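Local coordinates for uncharacterized protein VP1736 (PDB 3LXQ), which is of unknown function but contains a sulfatase-family domain of the alkaline phosphatase clan, an alpha/beta fold built round a mixed beta-sheet, at residues K154-S158 with K437-N441; K86-I90 with L350-I354. One frame throughout, in Å; residues are numbered along the deposited sequence.

Contact 1 of 2, residues K154-S158 with K437-N441; sequences KLSKS and KAYQN
Tyr439, near the C-terminal end of helix 422-441, reaches across to a surface loop. Residues 154-158 form no regular helix or strand: Leu155 is extended (phi/psi -96/146), then Ser156 and Lys157 turn with helix-like angles. Lys157 CA lies 7.6 Å from Tyr439 CA. Tyr439 (chi1 t) projects its ring from the helix to the turn, where Lys157 N donates to Tyr439 OH (3.1 Å, 159°). Leu155 (m, t) makes a CH-pi contact, CD1 lying 3.8 Å from the Tyr439 ring centroid. Lys157 (m, t, p, t) reaches back along the tyrosine; its NZ gives a weak hydrogen bond to Tyr439 O (3.4 Å) and lies 2.8 Å from Gln440 O. Ser158 OG, 3.6 Å from Tyr439 CE2 at the ring edge, is hydrogen-bonded to Val152 O. Lys154 NZ and Lys437 NZ form salt bridges with Asp187 and Glu42, and Gln440 NE2 bonds weakly to Ser40 OG. Tyrosine suits this loop-to-helix contact: its hydroxyl satisfies one backbone NH, giving specificity, while Leu155 covers its apolar face.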
loop_
_atom_site.group_PDB
_atom_site.type_symbol
_atom_site.label_atom_id
_atom_site.label_comp_id
_atom_site.label_asym_id
_atom_site.label_seq_id
_atom_site.Cartn_x
_atom_site.Cartn_y
_atom_site.Cartn_z
ATOM N N LYS A 154 -0.192 13.900 6.200
ATOM C CA LYS A 154 -0.247 15.360 6.135
ATOM C C LYS A 154 -1.254 15.994 7.097
ATOM O O LYS A 154 -1.441 17.210 7.080
ATOM C CB LYS A 154 -0.535 15.823 4.696
ATOM C CG LYS A 154 0.612 15.583 3.745
ATOM C CD LYS A 154 0.308 16.068 2.345
ATOM C CE LYS A 154 1.588 16.123 1.535
ATOM N NZ LYS A 154 1.326 16.423 0.101
ATOM N N LEU A 155 -1.903 15.194 7.937
ATOM C CA LEU A 155 -2.887 15.769 8.853
ATOM C C LEU A 155 -2.250 16.030 10.214
ATOM O O LEU A 155 -1.372 15.288 10.635
ATOM C CB LEU A 155 -4.139 14.893 8.940
ATOM C CG LEU A 155 -4.922 14.739 7.632
ATOM C CD1 LEU A 155 -6.109 13.825 7.837
ATOM C CD2 LEU A 155 -5.393 16.089 7.073
ATOM N N SER A 156 -2.680 17.095 10.881
ATOM C CA SER A 156 -2.013 17.569 12.094
ATOM C C SER A 156 -2.189 16.662 13.324
ATOM O O SER A 156 -1.252 16.500 14.121
ATOM C CB SER A 156 -2.429 19.010 12.411
ATOM O OG SER A 156 -3.826 19.099 12.621
ATOM N N LYS A 157 -3.371 16.065 13.471
ATOM C CA LYS A 157 -3.641 15.164 14.600
ATOM C C LYS A 157 -2.896 13.827 14.514
ATOM O O LYS A 157 -2.653 13.186 15.535
ATOM C CB LYS A 157 -5.146 14.929 14.766
ATOM C CG LYS A 157 -5.917 16.176 15.206
ATOM C CD LYS A 157 -7.424 15.946 15.211
ATOM C CE LYS A 157 -7.904 15.293 16.500
ATOM N NZ LYS A 157 -9.367 15.014 16.422
ATOM N N SER A 158 -2.536 13.415 13.298
ATOM C CA SER A 158 -1.855 12.131 13.082
ATOM C C SER A 158 -0.323 12.204 13.096
ATOM O O SER A 158 0.354 11.239 12.707
ATOM C CB SER A 158 -2.342 11.492 11.786
ATOM O OG SER A 158 -2.812 12.459 10.859
ATOM N N LYS A 437 -14.346 9.908 10.427
ATOM C CA LYS A 437 -14.799 9.911 11.813
ATOM C C LYS A 437 -13.723 9.431 12.790
ATOM O O LYS A 437 -13.618 9.948 13.909
ATOM C CB LYS A 437 -16.092 9.102 11.963
ATOM C CG LYS A 437 -17.356 9.840 11.521
ATOM C CD LYS A 437 -18.006 10.542 12.715
ATOM C CE LYS A 437 -19.231 11.350 12.318
ATOM N NZ LYS A 437 -18.896 12.746 11.885
ATOM N N ALA A 438 -12.933 8.440 12.380
ATOM C CA ALA A 438 -11.892 7.870 13.250
ATOM C C ALA A 438 -10.814 8.904 13.530
ATOM O O ALA A 438 -10.271 8.972 14.646
ATOM C CB ALA A 438 -11.280 6.614 12.621
ATOM N N TYR A 439 -10.517 9.698 12.500
ATOM C CA TYR A 439 -9.577 10.805 12.601
ATOM C C TYR A 439 -10.084 11.862 13.582
ATOM O O TYR A 439 -9.381 12.217 14.528
ATOM C CB TYR A 439 -9.296 11.423 11.221
ATOM C CG TYR A 439 -8.384 12.626 11.297
ATOM C CD1 TYR A 439 -8.886 13.919 11.182
ATOM C CD2 TYR A 439 -7.018 12.468 11.526
ATOM C CE1 TYR A 439 -8.046 15.024 11.280
ATOM C CE2 TYR A 439 -6.176 13.560 11.630
ATOM C CZ TYR A 439 -6.692 14.831 11.501
ATOM O OH TYR A 439 -5.847 15.908 11.599
ATOM N N GLN A 440 -11.306 12.347 13.355
ATOM C CA GLN A 440 -11.962 13.301 14.255
ATOM C C GLN A 440 -11.961 12.872 15.718
ATOM O O GLN A 440 -11.792 13.705 16.605
ATOM C CB GLN A 440 -13.418 13.527 13.846
ATOM C CG GLN A 440 -13.606 14.284 12.557
ATOM C CD GLN A 440 -15.075 14.526 12.241
ATOM O OE1 GLN A 440 -15.884 14.812 13.136
ATOM N NE2 GLN A 440 -15.429 14.418 10.962
ATOM N N ASN A 441 -12.155 11.576 15.963
ATOM C CA ASN A 441 -12.384 11.094 17.323
ATOM C C ASN A 441 -11.223 10.341 17.962
ATOM O O ASN A 441 -11.343 9.860 19.093
ATOM C CB ASN A 441 -13.677 10.284 17.394
ATOM C CG ASN A 441 -14.898 11.118 17.051
ATOM O OD1 ASN A 441 -15.556 11.656 17.932
ATOM N ND2 ASN A 441 -15.189 11.250 15.764
#

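Contact 2 of 2, residues K86-I90 with L350-I354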
loop_
_atom_site.group_PDB
_atom_site.type_symbol
_atom_site.label_atom_id
_atom_site.label_comp_id
_atom_site.label_asym_id
_atom_site.label_seq_id
_atom_site.Cartn_x
_atom_site.Cartn_y
_atom_site.Cartn_z
ATOM N N LYS A 86 10.184 -12.864 11.235
ATOM C CA LYS A 86 10.945 -12.509 10.043
ATOM C C LYS A 86 11.138 -10.986 9.915
ATOM O O LYS A 86 10.353 -10.197 10.456
ATOM C CB LYS A 86 10.268 -13.058 8.784
ATOM C CG LYS A 86 10.361 -14.561 8.606
ATOM C CD LYS A 86 9.425 -14.991 7.479
ATOM C CE LYS A 86 9.345 -16.505 7.333
ATOM N NZ LYS A 86 10.608 -17.055 6.780
ATOM N N ASN A 87 12.190 -10.587 9.201
ATOM C CA ASN A 87 12.363 -9.199 8.791
ATOM C C ASN A 87 11.268 -8.839 7.787
ATOM O O ASN A 87 10.743 -9.712 7.084
ATOM C CB ASN A 87 13.736 -8.993 8.141
ATOM C CG ASN A 87 14.895 -9.398 9.037
ATOM O OD1 ASN A 87 14.968 -9.022 10.211
ATOM N ND2 ASN A 87 15.831 -10.143 8.467
ATOM N N LEU A 88 10.928 -7.558 7.710
ATOM C CA LEU A 88 9.928 -7.099 6.745
ATOM C C LEU A 88 10.395 -5.924 5.879
ATOM O O LEU A 88 10.675 -4.837 6.378
ATOM C CB LEU A 88 8.615 -6.747 7.454
ATOM C CG LEU A 88 7.510 -6.131 6.604
ATOM C CD1 LEU A 88 6.990 -7.092 5.531
ATOM C CD2 LEU A 88 6.385 -5.666 7.506
ATOM N N VAL A 89 10.453 -6.164 4.570
ATOM C CA VAL A 89 10.915 -5.163 3.618
ATOM C C VAL A 89 9.755 -4.821 2.688
ATOM O O VAL A 89 9.228 -5.698 1.986
ATOM C CB VAL A 89 12.165 -5.650 2.836
ATOM C CG1 VAL A 89 12.452 -4.771 1.641
ATOM C CG2 VAL A 89 13.386 -5.706 3.759
ATOM N N ILE A 90 9.343 -3.555 2.730
ATOM C CA ILE A 90 8.331 -3.040 1.821
ATOM C C ILE A 90 9.001 -2.196 0.725
ATOM O O ILE A 90 9.646 -1.197 1.012
ATOM C CB ILE A 90 7.271 -2.184 2.575
ATOM C CG1 ILE A 90 6.499 -3.049 3.586
ATOM C CG2 ILE A 90 6.303 -1.510 1.577
ATOM C CD1 ILE A 90 5.577 -2.239 4.538
ATOM N N LEU A 350 1.017 -8.907 6.159
ATOM C CA LEU A 350 2.469 -8.986 6.327
ATOM C C LEU A 350 2.873 -9.318 7.763
ATOM O O LEU A 350 3.768 -10.154 7.977
ATOM C CB LEU A 350 3.145 -7.695 5.844
ATOM C CG LEU A 350 2.988 -7.373 4.347
ATOM C CD1 LEU A 350 3.198 -5.887 4.077
ATOM C CD2 LEU A 350 3.902 -8.228 3.475
ATOM N N LEU A 351 2.212 -8.689 8.739
ATOM C CA LEU A 351 2.445 -9.016 10.155
ATOM C C LEU A 351 2.217 -10.499 10.433
ATOM O O LEU A 351 2.949 -11.131 11.212
ATOM C CB LEU A 351 1.538 -8.196 11.075
ATOM C CG LEU A 351 1.807 -6.704 11.265
ATOM C CD1 LEU A 351 0.854 -6.178 12.318
ATOM C CD2 LEU A 351 3.267 -6.401 11.648
ATOM N N SER A 352 1.193 -11.039 9.788
ATOM C CA SER A 352 0.823 -12.427 9.956
ATOM C C SER A 352 1.901 -13.314 9.361
ATOM O O SER A 352 2.238 -14.353 9.939
ATOM C CB SER A 352 -0.541 -12.691 9.308
ATOM O OG SER A 352 -1.089 -13.941 9.705
ATOM N N LEU A 353 2.451 -12.897 8.218
ATOM C CA LEU A 353 3.517 -13.657 7.545
ATOM C C LEU A 353 4.851 -13.640 8.283
ATOM O O LEU A 353 5.633 -14.600 8.197
ATOM C CB LEU A 353 3.718 -13.162 6.111
ATOM C CG LEU A 353 2.697 -13.650 5.085
ATOM C CD1 LEU A 353 2.718 -12.788 3.826
ATOM C CD2 LEU A 353 2.944 -15.122 4.756
ATOM N N ILE A 354 5.121 -12.550 8.998
ATOM C CA ILE A 354 6.420 -12.400 9.677
ATOM C C ILE A 354 6.422 -12.945 11.110
ATOM O O ILE A 354 7.444 -12.888 11.803
ATOM C CB ILE A 354 6.967 -10.941 9.627
ATOM C CG1 ILE A 354 6.070 -9.972 10.402
ATOM C CG2 ILE A 354 7.187 -10.499 8.175
ATOM C CD1 ILE A 354 6.684 -8.593 10.617
#
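Strand and helix pack here as layers of the alpha/beta fold: strand 87-93, flanked by parallel strands 241-246 and 298-304 in the mixed sheet, lies against the C-terminal end of helix 346-353. Apolar contacts dominate this buried interface. Leu88 points at the helix and brings CD1 to 3.9 Å from Leu350 CD2, while its CB lies 4.1 Å from Ile354 CG2. Further along the strand, Ile90 CD1 comes within 4.4 Å of Leu350 CD1. Branched aliphatic residues suit such a layer, since they fill space and ask for no polar partner. Ile354 also touches Leu169 of helix 165-171. Asn87 points away from the helix and ties its amide to the neighbouring strands through Phe241 N and Thr298 OG1. The aliphatic part of Lys86 lies beside the helix end, with CD 3.9 Å from Leu353 O, and its amine leads away. A single hydrogen bond joins the two backbones, from Lys86 N to Ile354 O at 2.8 Å with an angle of 157°.

In the fold
The two contacts lie in one chain with centres 27 Å apart and nearest atoms about 17 Å apart, so they do not touch. Their segments alternate in sequence: 86-90 comes first, then 154-158, 350-354 and finally 437-441. Contact 2 is buried and joins the mixed sheet to helix 346-353, whereas contact 1 lies at the surface and ties the loop between helices 133-141 and 165-171 to helix 422-441. Helix 165-171, which follows that loop, packs against both segments of contact 2. The five-stranded antiparallel sheet lies in sequence between 350-354 and 437-441, so contact 1 brings the chain's C-terminal helix back to a loop of the sulfatase-family region.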